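Local atomic coordinates of pseudoazurin (Methylobacterium extorquens, PDB entry 1PMY), a protein that binds one copper ion and, as a member of the plastocyanin/azurin family of cupredoxins, probably carries electrons in the periplasm. Residues D1-K6 against A21-K26; M15-P20 against Q112-P117; D51-V56 against G72-K77; D97-A102 against P117-I122. All coordinates share one frame; numbering follows the deposited sequence.

Interaction 1: D1-K6 against A21-K26; sequences DEVAVK and ALVRLK
Val-3 and Val-5 of strand 2-6 face Val-23 and Leu-25 of strand 22-25 with the two short segments antiparallel at 175° and their axes 9.2 Å apart, nearly twice the spacing of hydrogen-bonded neighbours, and side chains alone make the contact. The CA atoms of Val-3 and Val-23 are 8.4 Å apart, a separation bridged by methyl groups from both strands. Val-23 is the common partner: its CG1 lies 3.9 Å from CG1 of Val-3, and its CG2 lies 3.9 Å from CG2 of Val-5, so each branch meets a different residue. This division follows from its first torsion, chi1 -173°, which sets CG1 opposite the backbone N and leaves CG2 beside it. The side chains of Val-3 and Val-23 run past each other in opposite senses, whereas Val-5 meets Val-23 at a slant. The second branch of Val-3, CG2, reaches 3.8 Å from CD2 of Leu-25, whose isobutyl end bends in although its CB does not point at the opposite strand. Three of the four touching residues are buried, and the contact is purely apolar. It belongs to the beta hairpin of strands 2-8 and 17-25 in a cupredoxin fold. On the other flank, strand 30-34 is bonded through its backbone to Val-3 and Val-5, while Leu-25 packs on Val-90 of strand 87-92 and on Phe-68.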
loop_
_atom_site.group_PDB
_atom_site.type_symbol
_atom_site.label_atom_id
_atom_site.label_comp_id
_atom_site.label_asym_id
_atom_site.label_seq_id
_atom_site.Cartn_x
_atom_site.Cartn_y
_atom_site.Cartn_z
ATOM N N ASP A 1 1.443 2.389 17.331
ATOM C CA ASP A 1 1.041 3.741 16.919
ATOM C C ASP A 1 0.379 3.691 15.523
ATOM O O ASP A 1 0.451 2.681 14.837
ATOM C CB ASP A 1 2.036 4.811 17.122
ATOM C CG ASP A 1 3.328 4.624 16.367
ATOM O OD1 ASP A 1 3.321 4.631 15.141
ATOM O OD2 ASP A 1 4.365 4.508 17.101
ATOM N N GLU A 2 -0.264 4.811 15.235
ATOM C CA GLU A 2 -1.063 4.978 14.035
ATOM C C GLU A 2 -0.620 6.123 13.166
ATOM O O GLU A 2 -0.456 7.294 13.633
ATOM C CB GLU A 2 -2.525 5.162 14.306
ATOM C CG GLU A 2 -3.439 5.552 13.112
ATOM C CD GLU A 2 -4.773 5.899 13.761
ATOM O OE1 GLU A 2 -5.479 5.002 14.206
ATOM O OE2 GLU A 2 -4.905 7.128 13.888
ATOM N N VAL A 3 -0.398 5.739 11.931
ATOM C CA VAL A 3 0.142 6.612 10.852
ATOM C C VAL A 3 -1.030 6.891 9.904
ATOM O O VAL A 3 -1.808 5.968 9.644
ATOM C CB VAL A 3 1.278 5.792 10.136
ATOM C CG1 VAL A 3 1.791 6.381 8.866
ATOM C CG2 VAL A 3 2.410 5.508 11.146
ATOM N N ALA A 4 -1.087 8.118 9.446
ATOM C CA ALA A 4 -2.135 8.506 8.502
ATOM C C ALA A 4 -1.501 8.612 7.099
ATOM O O ALA A 4 -0.483 9.283 6.914
ATOM C CB ALA A 4 -2.593 9.947 8.964
ATOM N N VAL A 5 -2.276 8.125 6.170
ATOM C CA VAL A 5 -2.074 8.101 4.757
ATOM C C VAL A 5 -3.366 8.652 4.098
ATOM O O VAL A 5 -4.475 8.197 4.430
ATOM C CB VAL A 5 -1.861 6.615 4.282
ATOM C CG1 VAL A 5 -1.768 6.568 2.733
ATOM C CG2 VAL A 5 -0.552 6.143 4.898
ATOM N N LYS A 6 -3.123 9.645 3.270
ATOM C CA LYS A 6 -4.139 10.334 2.505
ATOM C C LYS A 6 -4.366 9.664 1.116
ATOM O O LYS A 6 -3.399 9.318 0.448
ATOM C CB LYS A 6 -3.814 11.777 2.181
ATOM C CG LYS A 6 -3.154 12.702 3.123
ATOM C CD LYS A 6 -3.390 12.784 4.575
ATOM C CE LYS A 6 -2.905 11.659 5.476
ATOM N NZ LYS A 6 -1.365 11.621 5.451
ATOM N N ALA A 21 3.446 7.088 -0.007
ATOM C CA ALA A 21 3.241 5.837 -0.790
ATOM C C ALA A 21 4.069 4.713 -0.198
ATOM O O ALA A 21 3.812 3.476 -0.476
ATOM C CB ALA A 21 3.600 6.159 -2.241
ATOM N N LEU A 22 5.029 5.022 0.649
ATOM C CA LEU A 22 5.905 4.087 1.362
ATOM C C LEU A 22 5.847 4.372 2.881
ATOM O O LEU A 22 6.091 5.506 3.301
ATOM C CB LEU A 22 7.297 4.082 0.712
ATOM C CG LEU A 22 8.314 3.266 1.558
ATOM C CD1 LEU A 22 8.024 1.813 1.524
ATOM C CD2 LEU A 22 9.706 3.632 1.111
ATOM N N VAL A 23 5.395 3.375 3.599
ATOM C CA VAL A 23 5.211 3.408 5.033
ATOM C C VAL A 23 6.041 2.348 5.758
ATOM O O VAL A 23 5.853 1.144 5.495
ATOM C CB VAL A 23 3.679 3.207 5.400
ATOM C CG1 VAL A 23 3.538 3.442 6.916
ATOM C CG2 VAL A 23 2.817 4.276 4.689
ATOM N N ARG A 24 6.809 2.776 6.740
ATOM C CA ARG A 24 7.612 1.858 7.603
ATOM C C ARG A 24 6.920 1.719 8.943
ATOM O O ARG A 24 6.701 2.796 9.542
ATOM C CB ARG A 24 9.054 2.274 7.662
ATOM C CG ARG A 24 9.752 2.373 6.304
ATOM C CD ARG A 24 11.165 2.897 6.431
ATOM N NE ARG A 24 11.573 3.644 5.195
ATOM C CZ ARG A 24 12.354 3.112 4.262
ATOM N NH1 ARG A 24 12.886 1.900 4.406
ATOM N NH2 ARG A 24 12.610 3.774 3.117
ATOM N N LEU A 25 6.526 0.583 9.410
ATOM C CA LEU A 25 5.778 0.369 10.654
ATOM C C LEU A 25 6.474 -0.738 11.461
ATOM O O LEU A 25 7.225 -1.525 10.936
ATOM C CB LEU A 25 4.394 -0.263 10.281
ATOM C CG LEU A 25 3.414 0.616 9.507
ATOM C CD1 LEU A 25 2.057 -0.088 9.425
ATOM C CD2 LEU A 25 3.209 1.928 10.219
ATOM N N LYS A 26 6.035 -0.794 12.708
ATOM C CA LYS A 26 6.439 -1.826 13.650
ATOM C C LYS A 26 5.198 -2.699 13.830
ATOM O O LYS A 26 4.099 -2.196 13.560
ATOM C CB LYS A 26 6.759 -1.249 15.047
ATOM C CG LYS A 26 8.059 -0.400 14.952
ATOM C CD LYS A 26 8.980 -0.829 16.094
ATOM C CE LYS A 26 9.417 -2.326 15.976
ATOM N NZ LYS A 26 9.797 -2.745 17.387
#

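Interaction 2: M15-P20 against Q112-P117; sequences MMVFDP and QKRLDP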
loop_
_atom_site.group_PDB
_atom_site.type_symbol
_atom_site.label_atom_id
_atom_site.label_comp_id
_atom_site.label_asym_id
_atom_site.label_seq_id
_atom_site.Cartn_x
_atom_site.Cartn_y
_atom_site.Cartn_z
ATOM N N MET A 15 -1.235 12.031 -10.524
ATOM C CA MET A 15 -2.623 11.712 -10.348
ATOM C C MET A 15 -2.848 10.354 -9.657
ATOM O O MET A 15 -2.143 9.391 -9.960
ATOM C CB MET A 15 -3.504 11.757 -11.572
ATOM C CG MET A 15 -3.217 12.859 -12.541
ATOM S SD MET A 15 -3.062 14.458 -11.712
ATOM C CE MET A 15 -4.722 14.753 -11.111
ATOM N N MET A 16 -3.808 10.322 -8.774
ATOM C CA MET A 16 -4.260 9.096 -8.069
ATOM C C MET A 16 -3.121 8.474 -7.263
ATOM O O MET A 16 -2.529 7.441 -7.712
ATOM C CB MET A 16 -4.911 8.130 -9.001
ATOM C CG MET A 16 -5.842 8.688 -10.024
ATOM S SD MET A 16 -7.191 9.485 -9.054
ATOM C CE MET A 16 -8.195 10.064 -10.388
ATOM N N VAL A 17 -2.803 9.052 -6.140
ATOM C CA VAL A 17 -1.747 8.657 -5.257
ATOM C C VAL A 17 -2.141 8.566 -3.735
ATOM O O VAL A 17 -3.135 9.139 -3.296
ATOM C CB VAL A 17 -0.527 9.615 -5.367
ATOM C CG1 VAL A 17 -0.063 9.819 -6.815
ATOM C CG2 VAL A 17 -0.870 10.971 -4.776
ATOM N N PHE A 18 -1.348 7.752 -3.067
ATOM C CA PHE A 18 -1.407 7.590 -1.635
ATOM C C PHE A 18 -0.243 8.509 -1.183
ATOM O O PHE A 18 0.806 8.468 -1.841
ATOM C CB PHE A 18 -1.216 6.169 -1.115
ATOM C CG PHE A 18 -2.370 5.243 -1.317
ATOM C CD1 PHE A 18 -3.500 5.191 -0.497
ATOM C CD2 PHE A 18 -2.220 4.266 -2.318
ATOM C CE1 PHE A 18 -4.503 4.226 -0.735
ATOM C CE2 PHE A 18 -3.240 3.340 -2.572
ATOM C CZ PHE A 18 -4.391 3.324 -1.835
ATOM N N ASP A 19 -0.474 9.175 -0.060
ATOM C CA ASP A 19 0.710 10.031 0.406
ATOM C C ASP A 19 0.797 9.840 1.921
ATOM O O ASP A 19 -0.157 10.327 2.587
ATOM C CB ASP A 19 0.422 11.495 0.028
ATOM C CG ASP A 19 1.566 12.421 0.484
ATOM O OD1 ASP A 19 2.666 11.917 0.798
ATOM O OD2 ASP A 19 1.382 13.652 0.455
ATOM N N PRO A 20 1.844 9.245 2.407
ATOM C CA PRO A 20 2.961 8.694 1.712
ATOM C C PRO A 20 2.628 7.325 1.011
ATOM O O PRO A 20 1.684 6.749 1.461
ATOM C CB PRO A 20 3.996 8.474 2.804
ATOM C CG PRO A 20 3.190 8.135 4.008
ATOM C CD PRO A 20 1.994 9.124 3.885
ATOM N N GLN A 112 4.182 -0.135 -12.361
ATOM C CA GLN A 112 5.518 -0.709 -12.152
ATOM C C GLN A 112 6.530 0.439 -11.855
ATOM O O GLN A 112 7.397 0.318 -10.969
ATOM C CB GLN A 112 6.058 -1.547 -13.326
ATOM C CG GLN A 112 7.289 -2.398 -12.975
ATOM C CD GLN A 112 7.112 -3.326 -11.795
ATOM O OE1 GLN A 112 6.265 -4.236 -11.741
ATOM N NE2 GLN A 112 7.765 -3.122 -10.659
ATOM N N LYS A 113 6.353 1.488 -12.637
ATOM C CA LYS A 113 7.301 2.609 -12.546
ATOM C C LYS A 113 7.174 3.301 -11.223
ATOM O O LYS A 113 8.170 3.994 -10.803
ATOM C CB LYS A 113 7.220 3.546 -13.737
ATOM C CG LYS A 113 7.560 2.950 -15.092
ATOM C CD LYS A 113 8.577 1.848 -15.034
ATOM C CE LYS A 113 9.992 2.336 -14.822
ATOM N NZ LYS A 113 10.864 1.677 -15.915
ATOM N N ARG A 114 5.995 3.223 -10.675
ATOM C CA ARG A 114 5.766 3.832 -9.343
ATOM C C ARG A 114 6.351 2.987 -8.256
ATOM O O ARG A 114 6.837 3.522 -7.241
ATOM C CB ARG A 114 4.263 4.068 -9.142
ATOM C CG ARG A 114 3.933 5.424 -9.824
ATOM C CD ARG A 114 2.578 5.836 -9.357
ATOM N NE ARG A 114 2.193 7.052 -10.111
ATOM C CZ ARG A 114 0.987 7.590 -9.924
ATOM N NH1 ARG A 114 0.062 7.049 -9.106
ATOM N NH2 ARG A 114 0.788 8.769 -10.505
ATOM N N LEU A 115 6.236 1.646 -8.391
ATOM C CA LEU A 115 6.757 0.755 -7.353
ATOM C C LEU A 115 8.271 0.686 -7.313
ATOM O O LEU A 115 8.839 0.452 -6.233
ATOM C CB LEU A 115 6.222 -0.695 -7.528
ATOM C CG LEU A 115 4.768 -0.878 -7.193
ATOM C CD1 LEU A 115 4.298 -2.230 -7.660
ATOM C CD2 LEU A 115 4.574 -0.717 -5.687
ATOM N N ASP A 116 8.885 0.809 -8.515
ATOM C CA ASP A 116 10.346 0.686 -8.569
ATOM C C ASP A 116 11.162 1.413 -7.534
ATOM O O ASP A 116 12.090 0.876 -6.889
ATOM C CB ASP A 116 10.869 0.909 -9.990
ATOM C CG ASP A 116 10.553 -0.258 -10.888
ATOM O OD1 ASP A 116 10.192 -1.322 -10.386
ATOM O OD2 ASP A 116 10.613 -0.074 -12.123
ATOM N N PRO A 117 10.902 2.716 -7.398
ATOM C CA PRO A 117 11.633 3.544 -6.446
ATOM C C PRO A 117 11.264 3.242 -5.008
ATOM O O PRO A 117 12.196 3.398 -4.184
ATOM C CB PRO A 117 11.462 4.948 -6.890
ATOM C CG PRO A 117 10.591 4.897 -8.088
ATOM C CD PRO A 117 9.985 3.508 -8.212
#
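Arg-114 reaches from helix 109-120 to the carbonyl groups of Met-15 and Met-16, where the chain turns a corner on its way into strand 17-25. Its CB points at that segment, although the CA atoms of Arg-114 and Val-17 are 9.8 Å apart. From CG to NE the chain is extended, chi2 -166° and chi3 -174°, and this straight run spans the gap and delivers the flat end to the corner. CZ lies 4.0 Å from CG1 of Val-17, a methyl group that comes obliquely to the guanidinium and also sits 3.6 Å from NH1; the two side chains cross at about a right angle. At the tip, NH2 donates to O of Met-15 at 3.0 Å, with an N-H...O angle of 156°. NH1 donates to O of Met-16 at 3.0 Å, on a more bent path, the nitrogen standing above that carbonyl plane, and makes a weak second bond to O of Met-15 at 3.3 Å. Both oxygens lie at the guanidinium edge, within a few degrees of its plane, so the bonds fix the rotation of the group. Replacing Arg-114 by a leucine would probably leave both carbonyls without these donors and release the corner from the helix. Weak bonds from NH1 to Gly-85 O and from NH2 to Gly-13 O add further main-chain acceptors. A positive charge shared among backbone oxygens thus ties the C-terminal helix to this corner and is likely to polarise those carbonyls. The side chain of Met-16 lies about 5 Å from the copper ion.

Interaction 3: D51-V56 against G72-K77; sequences DGADYV and GVYGFK
An apolar contact of side chains joins the irregular loop 51-56, which runs between strands 43-44 and 64-67 of the cupredoxin fold, to the ends of two aromatic residues on strand 72-77. The nearest CA pairs, Val-56 with Phe-76 at 8.6 Å and Ala-53 with Tyr-74 at 9.2 Å, show that the backbones stay well apart and that the rings bridge the gap. CB of Ala-53 comes obliquely to the far end of the Tyr-74 ring, 3.7 Å from CE2 and 3.9 Å from OH. That hydroxyl is hydrogen-bonded to O of Lys-70, which fixes the ring's polar end, and Phe-68 stacks on Tyr-74 edge-to-face. Two residues along, CE1 of Phe-76 is 4.1 Å from both CB and CG2 of Val-56, and the two side chains cross at about a right angle. With chi1 at -69°, CG of Phe-76 stands opposite its carbonyl carbon, and the ring swings nearer to the loop than the CB direction alone would suggest. Val-56 is itself held to Thr-44 through its backbone. The chemistry is thus hydrocarbon against aromatic ring, shape rather than charge, with the Tyr-74 hydroxyl satisfied by the carbonyl of Lys-70, just before the strand.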
loop_
_atom_site.group_PDB
_atom_site.type_symbol
_atom_site.label_atom_id
_atom_site.label_comp_id
_atom_site.label_asym_id
_atom_site.label_seq_id
_atom_site.Cartn_x
_atom_site.Cartn_y
_atom_site.Cartn_z
ATOM N N ASP A 51 2.340 -14.436 4.481
ATOM C CA ASP A 51 1.337 -15.512 4.624
ATOM C C ASP A 51 0.720 -15.368 5.995
ATOM O O ASP A 51 1.457 -14.974 6.907
ATOM C CB ASP A 51 1.827 -16.872 4.156
ATOM C CG ASP A 51 3.148 -17.262 4.714
ATOM O OD1 ASP A 51 3.330 -16.953 5.937
ATOM O OD2 ASP A 51 4.008 -17.835 3.956
ATOM N N GLY A 52 -0.583 -15.524 6.037
ATOM C CA GLY A 52 -1.240 -15.323 7.370
ATOM C C GLY A 52 -1.895 -13.973 7.526
ATOM O O GLY A 52 -2.778 -13.857 8.408
ATOM N N ALA A 53 -1.495 -12.965 6.740
ATOM C CA ALA A 53 -2.138 -11.636 6.817
ATOM C C ALA A 53 -3.570 -11.730 6.257
ATOM O O ALA A 53 -3.867 -12.466 5.266
ATOM C CB ALA A 53 -1.281 -10.620 6.126
ATOM N N ASP A 54 -4.491 -11.017 6.878
ATOM C CA ASP A 54 -5.911 -10.980 6.425
ATOM C C ASP A 54 -5.981 -10.090 5.139
ATOM O O ASP A 54 -5.266 -9.116 5.017
ATOM C CB ASP A 54 -6.759 -10.250 7.455
ATOM C CG ASP A 54 -6.757 -10.735 8.900
ATOM O OD1 ASP A 54 -6.950 -11.907 9.126
ATOM O OD2 ASP A 54 -6.650 -9.798 9.764
ATOM N N TYR A 55 -6.932 -10.458 4.291
ATOM C CA TYR A 55 -7.114 -9.707 3.006
ATOM C C TYR A 55 -7.906 -8.443 3.411
ATOM O O TYR A 55 -8.843 -8.554 4.219
ATOM C CB TYR A 55 -8.001 -10.620 2.091
ATOM C CG TYR A 55 -8.069 -10.089 0.665
ATOM C CD1 TYR A 55 -7.061 -10.383 -0.247
ATOM C CD2 TYR A 55 -9.093 -9.209 0.287
ATOM C CE1 TYR A 55 -7.139 -9.880 -1.553
ATOM C CE2 TYR A 55 -9.172 -8.701 -1.020
ATOM C CZ TYR A 55 -8.154 -9.000 -1.913
ATOM O OH TYR A 55 -8.148 -8.530 -3.208
ATOM N N VAL A 56 -7.452 -7.330 2.858
ATOM C CA VAL A 56 -8.087 -6.026 3.135
ATOM C C VAL A 56 -8.823 -5.552 1.877
ATOM O O VAL A 56 -8.245 -5.660 0.770
ATOM C CB VAL A 56 -6.947 -5.012 3.490
ATOM C CG1 VAL A 56 -7.456 -3.576 3.647
ATOM C CG2 VAL A 56 -6.154 -5.506 4.677
ATOM N N GLY A 72 6.701 -8.079 7.455
ATOM C CA GLY A 72 6.894 -8.351 6.015
ATOM C C GLY A 72 6.438 -7.157 5.177
ATOM O O GLY A 72 6.223 -6.060 5.684
ATOM N N VAL A 73 6.387 -7.396 3.880
ATOM C CA VAL A 73 6.118 -6.468 2.820
ATOM C C VAL A 73 4.692 -6.642 2.269
ATOM O O VAL A 73 4.260 -7.795 2.018
ATOM C CB VAL A 73 7.136 -6.769 1.637
ATOM C CG1 VAL A 73 7.014 -5.741 0.530
ATOM C CG2 VAL A 73 8.572 -6.619 2.254
ATOM N N TYR A 74 3.967 -5.530 2.247
ATOM C CA TYR A 74 2.542 -5.546 1.812
ATOM C C TYR A 74 2.387 -4.579 0.619
ATOM O O TYR A 74 2.950 -3.455 0.721
ATOM C CB TYR A 74 1.729 -4.943 2.950
ATOM C CG TYR A 74 1.620 -5.799 4.185
ATOM C CD1 TYR A 74 2.703 -5.873 5.095
ATOM C CD2 TYR A 74 0.468 -6.537 4.421
ATOM C CE1 TYR A 74 2.507 -6.659 6.266
ATOM C CE2 TYR A 74 0.321 -7.332 5.564
ATOM C CZ TYR A 74 1.377 -7.376 6.495
ATOM O OH TYR A 74 1.197 -8.095 7.657
ATOM N N GLY A 75 1.631 -4.966 -0.399
ATOM C CA GLY A 75 1.363 -3.987 -1.488
ATOM C C GLY A 75 -0.199 -3.800 -1.453
ATOM O O GLY A 75 -0.868 -4.845 -1.193
ATOM N N PHE A 76 -0.528 -2.527 -1.595
ATOM C CA PHE A 76 -1.981 -2.227 -1.591
ATOM C C PHE A 76 -2.249 -1.382 -2.851
ATOM O O PHE A 76 -1.394 -0.608 -3.223
ATOM C CB PHE A 76 -2.362 -1.374 -0.362
ATOM C CG PHE A 76 -2.265 -2.089 0.962
ATOM C CD1 PHE A 76 -3.222 -3.047 1.221
ATOM C CD2 PHE A 76 -1.159 -1.900 1.813
ATOM C CE1 PHE A 76 -3.140 -3.786 2.414
ATOM C CE2 PHE A 76 -1.103 -2.578 3.040
ATOM C CZ PHE A 76 -2.091 -3.514 3.282
ATOM N N LYS A 77 -3.441 -1.562 -3.343
ATOM C CA LYS A 77 -3.935 -0.774 -4.486
ATOM C C LYS A 77 -5.214 -0.054 -3.991
ATOM O O LYS A 77 -5.868 -0.356 -3.013
ATOM C CB LYS A 77 -4.345 -1.773 -5.629
ATOM C CG LYS A 77 -5.503 -2.710 -5.417
ATOM C CD LYS A 77 -5.782 -3.491 -6.743
ATOM C CE LYS A 77 -6.839 -4.539 -6.443
ATOM N NZ LYS A 77 -7.112 -5.207 -7.793
#

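Interaction 4: D97-A102 against P117-I122; sequences DNLEAA and PLFAQI
The Phe-119 ring meets Leu-99 at its edge, near the ring plane, and takes the backbone of Ala-102 obliquely, in a helix-to-helix contact of the C-terminal extension that follows the cupredoxin beta domain. CD1 of Leu-99 is equidistant from two ring carbons, CE1 and CD1 of Phe-119, at 4.0 Å from each, so the methyl group sits against the CD1-CE1 edge of the ring. Past the far end of the ring, CZ of Phe-119 lies 4.1 Å from the carbonyl carbon of Ala-102. Leu-99 and Phe-119 run past each other in opposite senses, consistent with CA atoms 9.1 Å apart and side chains reaching across the interval. In Leu-99 the first torsion, -173°, places CG opposite its backbone N, and chi2, 53°, then sets CD1 toward the ring. The contact consists of apolar side chains plus the Ala-102 carbonyl, with no hydrogen bond between the two segments. Beneath them the sheet supplies further packing: Val-73 touches Leu-99, Ala-102 and Phe-119, and Leu-89 of strand 87-92 also lies against Phe-119. Putting an alanine at Phe-119 would probably open a gap between the two helices and leave Leu-99 and Val-73 without their aromatic partner. Just beyond the helix end, CG2 of Ile-122 approaches CD1 of Leu-99 to 4.2 Å.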
loop_
_atom_site.group_PDB
_atom_site.type_symbol
_atom_site.label_atom_id
_atom_site.label_comp_id
_atom_site.label_asym_id
_atom_site.label_seq_id
_atom_site.Cartn_x
_atom_site.Cartn_y
_atom_site.Cartn_z
ATOM N N ASP A 97 10.990 -12.153 4.420
ATOM C CA ASP A 97 10.689 -13.475 3.838
ATOM C C ASP A 97 9.926 -13.353 2.526
ATOM O O ASP A 97 10.283 -14.100 1.590
ATOM C CB ASP A 97 9.928 -14.395 4.797
ATOM C CG ASP A 97 10.588 -14.779 6.069
ATOM O OD1 ASP A 97 11.753 -14.428 6.363
ATOM O OD2 ASP A 97 9.914 -15.487 6.867
ATOM N N ASN A 98 8.916 -12.486 2.421
ATOM C CA ASN A 98 8.119 -12.321 1.240
ATOM C C ASN A 98 8.554 -11.256 0.255
ATOM O O ASN A 98 7.877 -10.938 -0.773
ATOM C CB ASN A 98 6.618 -12.268 1.556
ATOM C CG ASN A 98 6.306 -10.817 2.047
ATOM O OD1 ASN A 98 6.959 -10.280 2.941
ATOM N ND2 ASN A 98 5.312 -10.230 1.396
ATOM N N LEU A 99 9.675 -10.593 0.498
ATOM C CA LEU A 99 10.174 -9.554 -0.461
ATOM C C LEU A 99 10.371 -10.050 -1.901
ATOM O O LEU A 99 9.894 -9.351 -2.789
ATOM C CB LEU A 99 11.519 -9.055 0.135
ATOM C CG LEU A 99 12.101 -7.863 -0.627
ATOM C CD1 LEU A 99 11.193 -6.711 -0.804
ATOM C CD2 LEU A 99 13.319 -7.433 0.283
ATOM N N GLU A 100 11.058 -11.116 -2.147
ATOM C CA GLU A 100 11.319 -11.567 -3.562
ATOM C C GLU A 100 9.983 -11.905 -4.188
ATOM O O GLU A 100 9.772 -11.557 -5.374
ATOM C CB GLU A 100 12.251 -12.793 -3.496
ATOM C CG GLU A 100 12.583 -13.458 -4.854
ATOM C CD GLU A 100 13.161 -12.582 -5.909
ATOM O OE1 GLU A 100 13.734 -11.505 -5.662
ATOM O OE2 GLU A 100 12.938 -13.012 -7.086
ATOM N N ALA A 101 9.085 -12.562 -3.451
ATOM C CA ALA A 101 7.749 -12.859 -3.927
ATOM C C ALA A 101 6.950 -11.605 -4.314
ATOM O O ALA A 101 6.283 -11.517 -5.375
ATOM C CB ALA A 101 6.955 -13.816 -3.065
ATOM N N ALA A 102 6.989 -10.636 -3.398
ATOM C CA ALA A 102 6.146 -9.400 -3.571
ATOM C C ALA A 102 6.677 -8.581 -4.739
ATOM O O ALA A 102 5.867 -8.043 -5.546
ATOM C CB ALA A 102 6.049 -8.598 -2.308
ATOM N N PRO A 117 10.902 2.716 -7.398
ATOM C CA PRO A 117 11.633 3.544 -6.446
ATOM C C PRO A 117 11.264 3.242 -5.008
ATOM O O PRO A 117 12.196 3.398 -4.184
ATOM C CB PRO A 117 11.462 4.948 -6.890
ATOM C CG PRO A 117 10.591 4.897 -8.088
ATOM C CD PRO A 117 9.985 3.508 -8.212
ATOM N N LEU A 118 10.081 2.706 -4.797
ATOM C CA LEU A 118 9.664 2.349 -3.430
ATOM C C LEU A 118 10.442 1.094 -3.036
ATOM O O LEU A 118 11.036 1.041 -1.949
ATOM C CB LEU A 118 8.164 2.230 -3.275
ATOM C CG LEU A 118 7.296 3.418 -3.647
ATOM C CD1 LEU A 118 5.815 3.217 -3.666
ATOM C CD2 LEU A 118 7.753 4.731 -3.068
ATOM N N PHE A 119 10.495 0.132 -3.978
ATOM C CA PHE A 119 11.238 -1.088 -3.642
ATOM C C PHE A 119 12.691 -0.704 -3.355
ATOM O O PHE A 119 13.358 -1.307 -2.455
ATOM C CB PHE A 119 11.074 -2.201 -4.690
ATOM C CG PHE A 119 9.875 -3.073 -4.434
ATOM C CD1 PHE A 119 9.804 -3.931 -3.339
ATOM C CD2 PHE A 119 8.773 -2.977 -5.286
ATOM C CE1 PHE A 119 8.676 -4.743 -3.130
ATOM C CE2 PHE A 119 7.635 -3.726 -5.069
ATOM C CZ PHE A 119 7.593 -4.626 -3.995
ATOM N N ALA A 120 13.179 0.191 -4.217
ATOM C CA ALA A 120 14.593 0.620 -4.118
ATOM C C ALA A 120 14.937 1.152 -2.749
ATOM O O ALA A 120 16.074 0.962 -2.251
ATOM C CB ALA A 120 14.840 1.707 -5.182
ATOM N N GLN A 121 14.024 1.848 -2.144
ATOM C CA GLN A 121 14.083 2.473 -0.841
ATOM C C GLN A 121 13.893 1.547 0.327
ATOM O O GLN A 121 13.945 2.008 1.473
ATOM C CB GLN A 121 13.056 3.650 -0.792
ATOM C CG GLN A 121 13.536 4.764 -1.704
ATOM C CD GLN A 121 12.583 5.914 -1.822
ATOM O OE1 GLN A 121 12.069 6.306 -2.884
ATOM N NE2 GLN A 121 12.356 6.587 -0.683
ATOM N N ILE A 122 13.691 0.292 0.160
ATOM C CA ILE A 122 13.500 -0.783 1.112
ATOM C C ILE A 122 14.705 -1.721 1.096
ATOM O O ILE A 122 14.962 -2.489 2.039
ATOM C CB ILE A 122 12.129 -1.473 0.854
ATOM C CG1 ILE A 122 11.027 -0.849 1.715
ATOM C CG2 ILE A 122 12.092 -3.001 0.947
ATOM C CD1 ILE A 122 11.158 0.562 2.239
#

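How the interactions relate
Interactions 1 and 2 share strand 17-25, and their centres lie 15 Å apart; O of Lys-6 and N of Asp-19, 3.0 Å apart, probably form a hydrogen bond between them. Interactions 2 and 4 both use helix 109-120 and share Pro-117. Two probable hydrogen bonds tie interaction 4 to the sheet: Arg-24 NH2 of interaction 1 lies 2.8 Å from Gln-121 O of interaction 4, and Asn-98 ND2 lies 2.7 Å from Val-73 O of interaction 3. The copper, bound by His-40, Cys-78, His-81 and Met-86, is closest to interaction 2; the side chains of Val-5 in interaction 1 and Phe-76 in interaction 3 are each about 11 Å from the copper ion, and interaction 4 lies away from the site.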